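PDB 4AWT: SYE1 from Shewanella oneidensis, which binds FMN and probably acts as an NAD(P)H-dependent oxidoreductase of the old yellow enzyme family, reducing carbon-carbon double bonds. Local coordinates for residues I9-G12 against A13-L16; T59-S62 against P63-G67; A154-A157 against Q158-D162; A220-A224 against I225-R229; E290-Q293 against G294-Y298. The protein carries 1 engineered substitution. All coordinates share one frame; numbering follows the deposited sequence. Where two conformers were deposited one is given.

Interaction 1 of 5, residues I9-G12 against A13-L16; sequences ITLG and ALTL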
loop_
_atom_site.group_PDB
_atom_site.type_symbol
_atom_site.label_atom_id
_atom_site.label_comp_id
_atom_site.label_asym_id
_atom_site.label_seq_id
_atom_site.Cartn_x
_atom_site.Cartn_y
_atom_site.Cartn_z
ATOM N N ILE A 9 9.619 7.866 -16.890
ATOM C CA ILE A 9 10.340 8.249 -15.684
ATOM C C ILE A 9 11.249 7.102 -15.270
ATOM O O ILE A 9 10.887 5.933 -15.377
ATOM C CB ILE A 9 9.363 8.626 -14.546
ATOM C CG1 ILE A 9 10.147 9.209 -13.369
ATOM C CG2 ILE A 9 8.453 7.501 -14.157
ATOM C CD1 ILE A 9 9.198 9.833 -12.309
ATOM N N THR A 10 12.417 7.448 -14.742
ATOM C CA THR A 10 13.319 6.471 -14.166
ATOM C C THR A 10 12.925 6.166 -12.714
ATOM O O THR A 10 12.690 7.111 -11.937
ATOM C CB THR A 10 14.760 6.990 -14.195
ATOM O OG1 THR A 10 15.104 7.149 -15.578
ATOM C CG2 THR A 10 15.712 6.016 -13.519
ATOM N N LEU A 11 12.880 4.918 -12.366
ATOM C CA LEU A 11 12.619 4.483 -10.981
ATOM C C LEU A 11 13.750 3.526 -10.595
ATOM O O LEU A 11 13.678 2.334 -10.875
ATOM C CB LEU A 11 11.271 3.835 -10.849
ATOM C CG LEU A 11 10.867 3.544 -9.407
ATOM C CD1 LEU A 11 10.543 4.820 -8.665
ATOM C CD2 LEU A 11 9.689 2.587 -9.359
ATOM N N GLY A 12 14.793 4.059 -9.996
ATOM C CA GLY A 12 15.931 3.218 -9.675
ATOM C C GLY A 12 16.617 2.721 -10.933
ATOM O O GLY A 12 17.030 3.519 -11.769
ATOM N N ALA A 13 16.723 1.415 -11.087
ATOM C CA ALA A 13 17.258 0.767 -12.257
ATOM C C ALA A 13 16.244 0.607 -13.361
ATOM O O ALA A 13 16.610 0.128 -14.424
ATOM C CB ALA A 13 17.835 -0.612 -11.901
ATOM N N LEU A 14 15.002 0.959 -13.190
ATOM C CA LEU A 14 13.914 0.793 -14.132
ATOM C C LEU A 14 13.645 2.036 -14.931
ATOM O O LEU A 14 13.814 3.135 -14.371
ATOM C CB LEU A 14 12.626 0.436 -13.376
ATOM C CG LEU A 14 12.733 -0.759 -12.430
ATOM C CD1 LEU A 14 11.462 -0.766 -11.555
ATOM C CD2 LEU A 14 12.950 -2.080 -13.125
ATOM N N THR A 15 13.159 1.918 -16.165
ATOM C CA THR A 15 12.675 3.043 -16.956
ATOM C C THR A 15 11.193 2.599 -17.058
ATOM O O THR A 15 10.810 1.481 -17.475
ATOM C CB THR A 15 13.490 3.258 -18.267
ATOM O OG1 THR A 15 13.468 2.128 -19.080
ATOM C CG2 THR A 15 14.937 3.550 -17.866
ATOM N N LEU A 16 10.335 3.515 -16.607
ATOM C CA LEU A 16 8.906 3.304 -16.677
ATOM C C LEU A 16 8.306 4.072 -17.840
ATOM O O LEU A 16 8.777 5.130 -18.220
ATOM C CB LEU A 16 8.238 3.761 -15.386
ATOM C CG LEU A 16 8.838 3.188 -14.085
ATOM C CD1 LEU A 16 7.992 3.675 -12.903
ATOM C CD2 LEU A 16 8.939 1.652 -14.113
#
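The flat groups that meet between I9-G12 and A13-L16 are peptide units alone, each carbonyl met by an N-H tilted out of its plane. L14 N approaches L11 O from well above the carbonyl plane, 52° out of it, over a distance of 3.0 Å, whereas L16 N meets I9 O at 2.8 Å with only a modest tilt. The return bonds, L11 N to L14 O at 2.8 Å and I9 N to L16 O at 3.2 Å, complete two hydrogen-bonded pairs, between which T10 and T15 form a non-hydrogen-bonded one. There the CA of T10 also leans on L14 O, a CA-H...O contact. The connection is a type II' turn from L11 to L14, with G12 taking the positive phi (66°) of its first corner. This tight hairpin sits across the N-terminal end of the TIM barrel: L14 and L16 rest on A96, L11 and L14 on F98, and I9 and L16 on M318. The face turned to the barrel therefore carries I9, L11, L14 and L16. I9 and L16 run side by side, CG2 of I9 lying 3.9 Å from CB of L16, a place that CG2 reaches by sitting between the backbone N and the carbonyl carbon while CG1 swings anti to N (chi1 -172°) and leads away. L16 instead passes L11 at a slant, its CD1 branch 3.9 Å from L11 CB. On that same face L14 CB lies 3.3 Å from L11 O. On the other face T10 sets its methyl CG2 3.6 Å from L14 O.

Interaction 2 of 5, residues T59-S62 against P63-G67; sequences TQIS and PTAKG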
loop_
_atom_site.group_PDB
_atom_site.type_symbol
_atom_site.label_atom_id
_atom_site.label_comp_id
_atom_site.label_asym_id
_atom_site.label_seq_id
_atom_site.Cartn_x
_atom_site.Cartn_y
_atom_site.Cartn_z
ATOM N N THR A 59 0.016 -7.295 0.876
ATOM C CA THR A 59 0.266 -8.725 1.000
ATOM C C THR A 59 0.937 -8.946 2.355
ATOM O O THR A 59 1.988 -8.396 2.680
ATOM C CB THR A 59 1.046 -9.246 -0.218
ATOM O OG1 THR A 59 1.205 -10.660 -0.122
ATOM C CG2 THR A 59 2.394 -8.656 -0.472
ATOM N N GLN A 60 0.263 -9.707 3.202
ATOM C CA GLN A 60 0.683 -9.821 4.602
ATOM C C GLN A 60 1.989 -10.577 4.715
ATOM O O GLN A 60 2.252 -11.593 4.062
ATOM C CB GLN A 60 -0.386 -10.460 5.478
ATOM C CG GLN A 60 -0.816 -11.877 5.098
ATOM C CD GLN A 60 -1.992 -11.924 4.176
ATOM O OE1 GLN A 60 -2.343 -10.912 3.528
ATOM N NE2 GLN A 60 -2.614 -13.068 4.036
ATOM N N ILE A 61 2.831 -10.097 5.649
ATOM C CA ILE A 61 4.158 -10.617 5.865
ATOM C C ILE A 61 4.211 -11.834 6.783
ATOM O O ILE A 61 5.258 -12.447 6.913
ATOM C CB ILE A 61 5.100 -9.510 6.397
ATOM C CG1 ILE A 61 4.701 -9.057 7.800
ATOM C CG2 ILE A 61 5.183 -8.366 5.422
ATOM C CD1 ILE A 61 5.632 -8.043 8.425
ATOM N N SER A 62 3.095 -12.169 7.409
ATOM C CA SER A 62 3.053 -13.263 8.364
ATOM C C SER A 62 1.588 -13.571 8.633
ATOM O O SER A 62 0.691 -12.778 8.268
ATOM C CB SER A 62 3.709 -12.885 9.680
ATOM O OG SER A 62 2.873 -11.954 10.362
ATOM N N PRO A 63 1.295 -14.676 9.319
ATOM C CA PRO A 63 -0.095 -14.968 9.650
ATOM C C PRO A 63 -0.789 -13.919 10.484
ATOM O O PRO A 63 -2.006 -13.755 10.379
ATOM C CB PRO A 63 0.010 -16.317 10.394
ATOM C CG PRO A 63 1.236 -16.954 9.816
ATOM C CD PRO A 63 2.191 -15.809 9.587
ATOM N N THR A 64 -0.057 -13.235 11.375
ATOM C CA THR A 64 -0.662 -12.282 12.287
ATOM C C THR A 64 -0.614 -10.838 11.792
ATOM O O THR A 64 -1.034 -9.936 12.470
ATOM C CB THR A 64 -0.052 -12.373 13.705
ATOM O OG1 THR A 64 1.340 -12.182 13.646
ATOM C CG2 THR A 64 -0.339 -13.735 14.328
ATOM N N ALA A 65 -0.180 -10.694 10.521
ATOM C CA ALA A 65 -0.097 -9.411 9.848
ATOM C C ALA A 65 -1.364 -9.095 8.999
ATOM O O ALA A 65 -1.459 -8.001 8.456
ATOM C CB ALA A 65 1.104 -9.382 8.976
ATOM N N LYS A 66 -2.260 -10.052 8.876
ATOM C CA LYS A 66 -3.452 -10.009 8.028
ATOM C C LYS A 66 -4.601 -9.294 8.704
ATOM O O LYS A 66 -4.852 -9.525 9.906
ATOM C CB LYS A 66 -3.843 -11.444 7.722
ATOM C CG LYS A 66 -5.023 -11.660 6.823
ATOM C CD LYS A 66 -5.282 -13.158 6.625
ATOM C CE LYS A 66 -6.565 -13.512 5.943
ATOM N NZ LYS A 66 -6.657 -14.991 5.839
ATOM N N GLY A 67 -5.317 -8.457 7.939
ATOM C CA GLY A 67 -6.456 -7.720 8.417
ATOM C C GLY A 67 -7.808 -8.094 7.886
ATOM O O GLY A 67 -8.814 -7.761 8.502
HETATM O O HOH W 1 2.732 -14.245 12.711
#
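From S62 to A65 the backbone reverses in a turn with type I-like angles at P63 and T64, closed by A65 N donating to S62 O (3.2 Å) from high above the carbonyl plane, 66° out of it. S62 CB and P63 CD, flanking the peptide bond, are 3.3 Å apart, a tight fit. The methyl of A65 touches CG1 of I61 at 3.8 Å. A water joins the two hydroxyls, 2.7 Å from T64 OG1 and more weakly held by S62 OG. Beyond the turn Q60 and K66 lie alongside each other. Q60 CG stands between the backbone N and the carbonyl carbon (chi1 60°) and the chain bends at chi2, which lays the amide along the extended lysine, NE2 being 3.7 Å from K66 CD. The polar ends look elsewhere: Q60 OE1 bonds T71, and K66 NZ makes a salt bridge with D35. K66 N is buried here without a partner. Were Q60 cut back to an alanine, the aliphatic stem of K66 would probably lose its flanking amide, and T71 that bond. The arrangement belongs to the loop leaving the C-terminal end of barrel strand 53-60, the end that carries the FMN site in TIM-barrel flavoenzymes, just after the FMN-binding G58.

Interaction 3 of 5, residues A154-A157 against Q158-D162; sequences ADIA and QVIAD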
loop_
_atom_site.group_PDB
_atom_site.type_symbol
_atom_site.label_atom_id
_atom_site.label_comp_id
_atom_site.label_asym_id
_atom_site.label_seq_id
_atom_site.Cartn_x
_atom_site.Cartn_y
_atom_site.Cartn_z
ATOM N N ALA A 154 10.724 -7.838 21.815
ATOM C CA ALA A 154 10.887 -9.060 21.017
ATOM C C ALA A 154 9.900 -9.065 19.851
ATOM O O ALA A 154 10.213 -9.539 18.766
ATOM C CB ALA A 154 10.754 -10.304 21.901
ATOM N N ASP A 155 8.695 -8.595 20.054
ATOM C CA ASP A 155 7.709 -8.507 18.972
ATOM C C ASP A 155 8.223 -7.573 17.897
ATOM O O ASP A 155 8.051 -7.840 16.689
ATOM C CB ASP A 155 6.377 -7.988 19.445
ATOM C CG ASP A 155 5.593 -8.881 20.373
ATOM O OD1 ASP A 155 5.698 -10.122 20.247
ATOM O OD2 ASP A 155 4.844 -8.356 21.214
ATOM N N ILE A 156 8.811 -6.458 18.281
ATOM C CA ILE A 156 9.410 -5.535 17.315
ATOM C C ILE A 156 10.462 -6.230 16.493
ATOM O O ILE A 156 10.502 -6.110 15.264
ATOM C CB ILE A 156 9.908 -4.271 18.069
ATOM C CG1 ILE A 156 8.699 -3.473 18.544
ATOM C CG2 ILE A 156 10.881 -3.513 17.214
ATOM C CD1 ILE A 156 9.057 -2.315 19.476
ATOM N N ALA A 157 11.372 -6.969 17.152
ATOM C CA ALA A 157 12.391 -7.676 16.420
ATOM C C ALA A 157 11.778 -8.680 15.471
ATOM O O ALA A 157 12.274 -8.864 14.340
ATOM C CB ALA A 157 13.326 -8.395 17.416
ATOM N N GLN A 158 10.750 -9.383 15.911
ATOM C CA GLN A 158 10.120 -10.389 15.071
ATOM C C GLN A 158 9.502 -9.755 13.817
ATOM O O GLN A 158 9.634 -10.256 12.707
ATOM C CB GLN A 158 9.020 -11.105 15.869
ATOM C CG GLN A 158 8.331 -12.184 15.017
ATOM C CD GLN A 158 9.256 -13.326 14.721
ATOM O OE1 GLN A 158 9.778 -13.934 15.678
ATOM N NE2 GLN A 158 9.494 -13.660 13.479
ATOM N N VAL A 159 8.769 -8.639 14.022
ATOM C CA VAL A 159 8.119 -7.995 12.878
ATOM C C VAL A 159 9.156 -7.449 11.923
ATOM O O VAL A 159 8.982 -7.569 10.701
ATOM C CB VAL A 159 7.089 -6.983 13.367
ATOM C CG1 VAL A 159 6.607 -6.121 12.189
ATOM C CG2 VAL A 159 5.932 -7.691 14.037
ATOM N N ILE A 160 10.240 -6.863 12.421
ATOM C CA ILE A 160 11.310 -6.418 11.530
ATOM C C ILE A 160 11.844 -7.605 10.708
ATOM O O ILE A 160 12.031 -7.513 9.506
ATOM C CB ILE A 160 12.424 -5.687 12.291
ATOM C CG1 ILE A 160 11.900 -4.364 12.841
ATOM C CG2 ILE A 160 13.643 -5.505 11.437
ATOM C CD1 ILE A 160 12.797 -3.715 13.871
ATOM N N ALA A 161 12.076 -8.739 11.393
ATOM C CA ALA A 161 12.572 -9.925 10.702
ATOM C C ALA A 161 11.570 -10.398 9.640
ATOM O O ALA A 161 11.991 -10.834 8.562
ATOM C CB ALA A 161 12.849 -11.041 11.707
ATOM N N ASP A 162 10.301 -10.329 9.959
ATOM C CA ASP A 162 9.265 -10.740 9.018
ATOM C C ASP A 162 9.235 -9.807 7.797
ATOM O O ASP A 162 9.076 -10.256 6.669
ATOM C CB ASP A 162 7.920 -10.792 9.689
ATOM C CG ASP A 162 7.757 -11.862 10.757
ATOM O OD1 ASP A 162 8.583 -12.800 10.804
ATOM O OD2 ASP A 162 6.764 -11.768 11.504
#
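Four backbone hydrogen bonds join A154-A157 to Q158-D162 in the regular alpha-helical pattern. Q158 N donates to A154 O and V159 N to D155 O, both at 2.9 Å, I160 N to I156 O at 3.0 Å and A161 N to A157 O, also at 3.0 Å. The third is nearly straight, with 170° at the hydrogen.

Apolar contact follows the same spacing of four residues. CG2 of I156 meets the terminal CD1 of I160 at 3.9 Å, the two side chains passing at an angle, while I160 CG1, anti to its own carbonyl carbon (chi1 -67°), lies over I156 O at 3.3 Å. V159 brings its CG2 branch to 3.4 Å from D155 O. These three residues form the face of helix 153-172 that packs on helix 212-225, where I156 and V159 touch F213 and I160 touches A220; both helices belong to the layer surrounding the TIM barrel.

Polar side chains engage elsewhere around the helix. Q158 NE2 donates to D162 OD1 at 3.0 Å; the carboxylate oxygen lies in the amide plane, yet is itself met from above the carboxylate plane. Q158 CG, anti to the backbone N, and a bend at chi2 (68°) bring the amide there. D155 turns to the helix start, where OD2 accepts the N-H of T152, just ahead of the helix, and makes a salt bridge with R149.

Chemically, the negative charge of D155 stands where the first turn of a helix would probably favour it, and R149 is likely to reinforce that preference.

Interaction 4 of 5, residues A220-A224 against I225-R229; sequences ALVDA and IGAER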
loop_
_atom_site.group_PDB
_atom_site.type_symbol
_atom_site.label_atom_id
_atom_site.label_comp_id
_atom_site.label_asym_id
_atom_site.label_seq_id
_atom_site.Cartn_x
_atom_site.Cartn_y
_atom_site.Cartn_z
ATOM N N ALA A 220 16.114 -2.321 7.576
ATOM C CA ALA A 220 16.186 -3.732 7.293
ATOM C C ALA A 220 15.804 -4.051 5.849
ATOM O O ALA A 220 16.422 -4.885 5.197
ATOM C CB ALA A 220 15.295 -4.499 8.245
ATOM N N LEU A 221 14.767 -3.370 5.334
ATOM C CA LEU A 221 14.356 -3.582 3.941
ATOM C C LEU A 221 15.443 -3.198 2.987
ATOM O O LEU A 221 15.739 -3.922 2.017
ATOM C CB LEU A 221 13.073 -2.786 3.685
ATOM C CG LEU A 221 11.852 -3.237 4.450
ATOM C CD1 LEU A 221 10.755 -2.188 4.354
ATOM C CD2 LEU A 221 11.332 -4.572 3.944
ATOM N N VAL A 222 16.060 -2.018 3.225
ATOM C CA VAL A 222 17.151 -1.579 2.375
ATOM C C VAL A 222 18.309 -2.527 2.457
ATOM O O VAL A 222 18.957 -2.842 1.443
ATOM C CB VAL A 222 17.534 -0.143 2.778
ATOM C CG1 VAL A 222 18.860 0.251 2.152
ATOM C CG2 VAL A 222 16.433 0.839 2.422
ATOM N N ASP A 223 18.644 -2.968 3.682
ATOM C CA ASP A 223 19.764 -3.935 3.788
ATOM C C ASP A 223 19.483 -5.199 3.022
ATOM O O ASP A 223 20.389 -5.779 2.438
ATOM C CB ASP A 223 19.974 -4.239 5.272
ATOM C CG ASP A 223 21.212 -4.974 5.606
ATOM O OD1 ASP A 223 22.285 -4.425 5.256
ATOM O OD2 ASP A 223 21.161 -6.045 6.255
ATOM N N ALA A 224 18.241 -5.641 3.001
ATOM C CA ALA A 224 17.914 -6.891 2.330
ATOM C C ALA A 224 17.975 -6.776 0.822
ATOM O O ALA A 224 18.495 -7.673 0.172
ATOM C CB ALA A 224 16.525 -7.337 2.782
ATOM N N ILE A 225 17.368 -5.728 0.230
ATOM C CA ILE A 225 17.157 -5.712 -1.211
ATOM C C ILE A 225 17.651 -4.492 -1.911
ATOM O O ILE A 225 17.593 -4.435 -3.136
ATOM C CB ILE A 225 15.684 -6.012 -1.615
ATOM C CG1 ILE A 225 14.742 -4.847 -1.268
ATOM C CG2 ILE A 225 15.248 -7.319 -0.998
ATOM C CD1 ILE A 225 13.372 -5.047 -1.872
ATOM N N GLY A 226 18.157 -3.491 -1.196
ATOM C CA GLY A 226 18.682 -2.295 -1.812
ATOM C C GLY A 226 17.670 -1.154 -1.835
ATOM O O GLY A 226 16.485 -1.370 -2.105
ATOM N N ALA A 227 18.149 0.061 -1.582
ATOM C CA ALA A 227 17.251 1.219 -1.503
ATOM C C ALA A 227 16.540 1.475 -2.807
ATOM O O ALA A 227 15.405 1.976 -2.796
ATOM C CB ALA A 227 18.084 2.431 -1.090
ATOM N N GLU A 228 17.155 1.155 -3.931
ATOM C CA GLU A 228 16.553 1.371 -5.243
ATOM C C GLU A 228 15.345 0.486 -5.488
ATOM O O GLU A 228 14.635 0.695 -6.479
ATOM C CB GLU A 228 17.580 1.205 -6.362
ATOM C CG GLU A 228 18.039 -0.195 -6.683
ATOM C CD GLU A 228 18.910 -0.955 -5.715
ATOM O OE1 GLU A 228 19.485 -0.441 -4.705
ATOM O OE2 GLU A 228 19.051 -2.193 -5.929
ATOM N N ARG A 229 15.097 -0.481 -4.615
ATOM C CA ARG A 229 13.967 -1.404 -4.713
ATOM C C ARG A 229 12.977 -1.226 -3.558
ATOM O O ARG A 229 12.101 -2.077 -3.401
ATOM C CB ARG A 229 14.460 -2.832 -4.820
ATOM C CG ARG A 229 15.228 -3.080 -6.110
ATOM C CD ARG A 229 15.415 -4.548 -6.431
ATOM N NE ARG A 229 16.267 -5.191 -5.556
ATOM C CZ ARG A 229 16.707 -6.427 -5.736
ATOM N NH1 ARG A 229 16.331 -7.169 -6.745
ATOM N NH2 ARG A 229 17.567 -6.910 -4.788
#
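This is a helix-ending contact, in which the last turn of helix 212-225 is closed off by a glycine before the chain enters barrel strand 230-234. I225 N still bonds L221 O at 3.0 Å, and G226 N reaches V222 O at 2.8 Å, though less straight (144° at the hydrogen). G226 then leaves the helix with phi at 97°, a backbone setting that leaves no room for a CB beside the carbonyl oxygen of I225. Past it, A227 folds back on V222: CB sits 4.0 Å from V222 CG1, and V222 CG2 comes equally near the CA of A227, so both methyls of the valine rest on the alanine. With a glycine in place of V222, A227 is likely to face a gap and the turn after the helix to be less firmly packed. Within the loop itself, R229 turns back to I225, its NE (2.9 Å) and NH2 (3.0 Å) gripping I225 O side-on, with the oxygen in the guanidinium plane; two donors on one acceptor hold the group's rotation. I225 CG1, wedged between the backbone N and carbonyl carbon, lies 3.6 Å from L221 O. Inward, L221 and I225 pack on I178 of strand 177-181 and V230 of strand 230-234, and I225 and R229 touch M171 of helix 153-172.

Interaction 5 of 5, residues E290-Q293 against G294-Y298; sequences EAYQ and GVLIY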
loop_
_atom_site.group_PDB
_atom_site.type_symbol
_atom_site.label_atom_id
_atom_site.label_comp_id
_atom_site.label_asym_id
_atom_site.label_seq_id
_atom_site.Cartn_x
_atom_site.Cartn_y
_atom_site.Cartn_z
ATOM N N GLU A 290 10.598 19.076 -0.911
ATOM C CA GLU A 290 11.980 19.424 -0.518
ATOM C C GLU A 290 12.562 18.389 0.447
ATOM O O GLU A 290 13.763 18.111 0.391
ATOM C CB GLU A 290 12.067 20.809 0.073
ATOM C CG GLU A 290 11.710 21.891 -0.943
ATOM C CD GLU A 290 12.457 21.768 -2.214
ATOM O OE1 GLU A 290 13.705 21.639 -2.188
ATOM O OE2 GLU A 290 11.807 21.785 -3.286
ATOM N N ALA A 291 11.755 17.854 1.350
ATOM C CA ALA A 291 12.248 16.931 2.337
ATOM C C ALA A 291 12.666 15.603 1.728
ATOM O O ALA A 291 13.582 14.937 2.218
ATOM C CB ALA A 291 11.204 16.701 3.413
ATOM N N TYR A 292 11.955 15.177 0.685
ATOM C CA TYR A 292 12.208 13.874 0.046
ATOM C C TYR A 292 12.455 14.130 -1.435
ATOM O O TYR A 292 11.602 14.697 -2.127
ATOM C CB TYR A 292 11.013 12.925 0.268
ATOM C CG TYR A 292 11.250 11.679 -0.549
ATOM C CD1 TYR A 292 12.185 10.719 -0.133
ATOM C CD2 TYR A 292 10.614 11.500 -1.768
ATOM C CE1 TYR A 292 12.452 9.623 -0.912
ATOM C CE2 TYR A 292 10.902 10.388 -2.534
ATOM C CZ TYR A 292 11.803 9.451 -2.108
ATOM O OH TYR A 292 12.047 8.405 -2.948
ATOM N N GLN A 293 13.637 13.712 -1.888
ATOM C CA GLN A 293 14.040 14.111 -3.234
ATOM C C GLN A 293 14.162 12.977 -4.234
ATOM O O GLN A 293 14.719 13.132 -5.305
ATOM C CB GLN A 293 15.330 14.898 -3.120
ATOM C CG GLN A 293 15.158 16.006 -2.058
ATOM C CD GLN A 293 16.081 17.180 -2.206
ATOM O OE1 GLN A 293 15.811 18.249 -1.623
ATOM N NE2 GLN A 293 17.170 17.002 -2.972
ATOM N N GLY A 294 13.481 11.872 -3.952
ATOM C CA GLY A 294 13.292 10.791 -4.897
ATOM C C GLY A 294 11.995 10.931 -5.669
ATOM O O GLY A 294 11.471 12.034 -5.855
ATOM N N VAL A 295 11.467 9.828 -6.140
ATOM C CA VAL A 295 10.204 9.857 -6.908
ATOM C C VAL A 295 9.052 9.973 -5.934
ATOM O O VAL A 295 8.907 9.183 -5.010
ATOM C CB VAL A 295 10.091 8.592 -7.782
ATOM C CG1 VAL A 295 8.708 8.480 -8.386
ATOM C CG2 VAL A 295 11.167 8.619 -8.863
ATOM N N LEU A 296 8.199 10.996 -6.160
ATOM C CA LEU A 296 7.075 11.255 -5.283
ATOM C C LEU A 296 5.791 10.892 -6.008
ATOM O O LEU A 296 5.505 11.384 -7.107
ATOM C CB LEU A 296 7.260 12.718 -4.867
ATOM C CG LEU A 296 6.335 13.268 -3.808
ATOM C CD1 LEU A 296 6.326 12.409 -2.550
ATOM C CD2 LEU A 296 6.739 14.697 -3.441
ATOM N N ILE A 297 5.014 10.009 -5.393
ATOM C CA ILE A 297 3.776 9.493 -5.927
ATOM C C ILE A 297 2.636 9.951 -5.032
ATOM O O ILE A 297 2.753 9.836 -3.812
ATOM C CB ILE A 297 3.780 7.952 -5.996
ATOM C CG1 ILE A 297 5.049 7.413 -6.629
ATOM C CG2 ILE A 297 2.519 7.455 -6.657
ATOM C CD1 ILE A 297 5.138 5.916 -6.740
ATOM N N TYR A 298 1.541 10.455 -5.606
ATOM C CA TYR A 298 0.321 10.740 -4.857
ATOM C C TYR A 298 -0.818 9.927 -5.445
ATOM O O TYR A 298 -0.899 9.767 -6.659
ATOM C CB TYR A 298 -0.064 12.221 -4.907
ATOM C CG TYR A 298 0.756 13.113 -4.022
ATOM C CD1 TYR A 298 2.037 13.502 -4.346
ATOM C CD2 TYR A 298 0.229 13.580 -2.840
ATOM C CE1 TYR A 298 2.757 14.343 -3.542
ATOM C CE2 TYR A 298 0.971 14.412 -1.997
ATOM C CZ TYR A 298 2.246 14.794 -2.360
ATOM O OH TYR A 298 2.899 15.637 -1.532
#
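Y292 lays its ring along the backbone of G294 just where helix 282-291 hands over to strand 295-299, inside a beta-alpha-beta crossover of the TIM barrel that begins with strand 266-270. Its CB points toward the chain ahead, and CG stands anti to the backbone N (chi1 173°), which carries the ring back over the glycine. From there the approach to G294 N tightens along the CD2-CE2 side of the ring: CG of Y292 is 4.1 Å from G294 N. CD2 of Y292 is 3.6 Å from G294 N, and also comes within 4.5 Å of L296 CD1. CE2 of Y292 is only 3.3 Å from G294 N. That nitrogen therefore sits over one face, offset toward the rim rather than above the ring centre. CE2 also meets V295 O at 3.4 Å, this time at the edge and near the ring plane, so the backbone meets the ring both over a face and at an edge. CZ comes within 3.4 Å of the CA of G294. Glycine suits the place, since a CB at G294 would run into the phenol oxygen. Around the ring, A256 and N260 of helix 248-261 and L267 of strand 266-270 complete its packing. At the tip, OH lies 3.3 Å from the CA of G294, and this buried hydroxyl is satisfied by donating its hydrogen to the carbonyl oxygen of I264.

All five contacts are local and follow one another in series, so none nests in or crosses another. Interaction 1 closes the hairpin at the N-terminal end of the barrel, and interaction 2 turns the chain after strand 53-60. Interaction 3 is a stretch of helix 153-172, interaction 4 ends helix 212-225, and interaction 5 leads from helix 282-291 into strand 295-299. In space they touch in a different order. I61 and S62 pack on D162, joining interactions 2 and 3; I160 meets A220, joining 3 and 4; G12 packs on E228, joining 4 and 1; and V295 lies against I9, T10 and L11, joining 1 and 5.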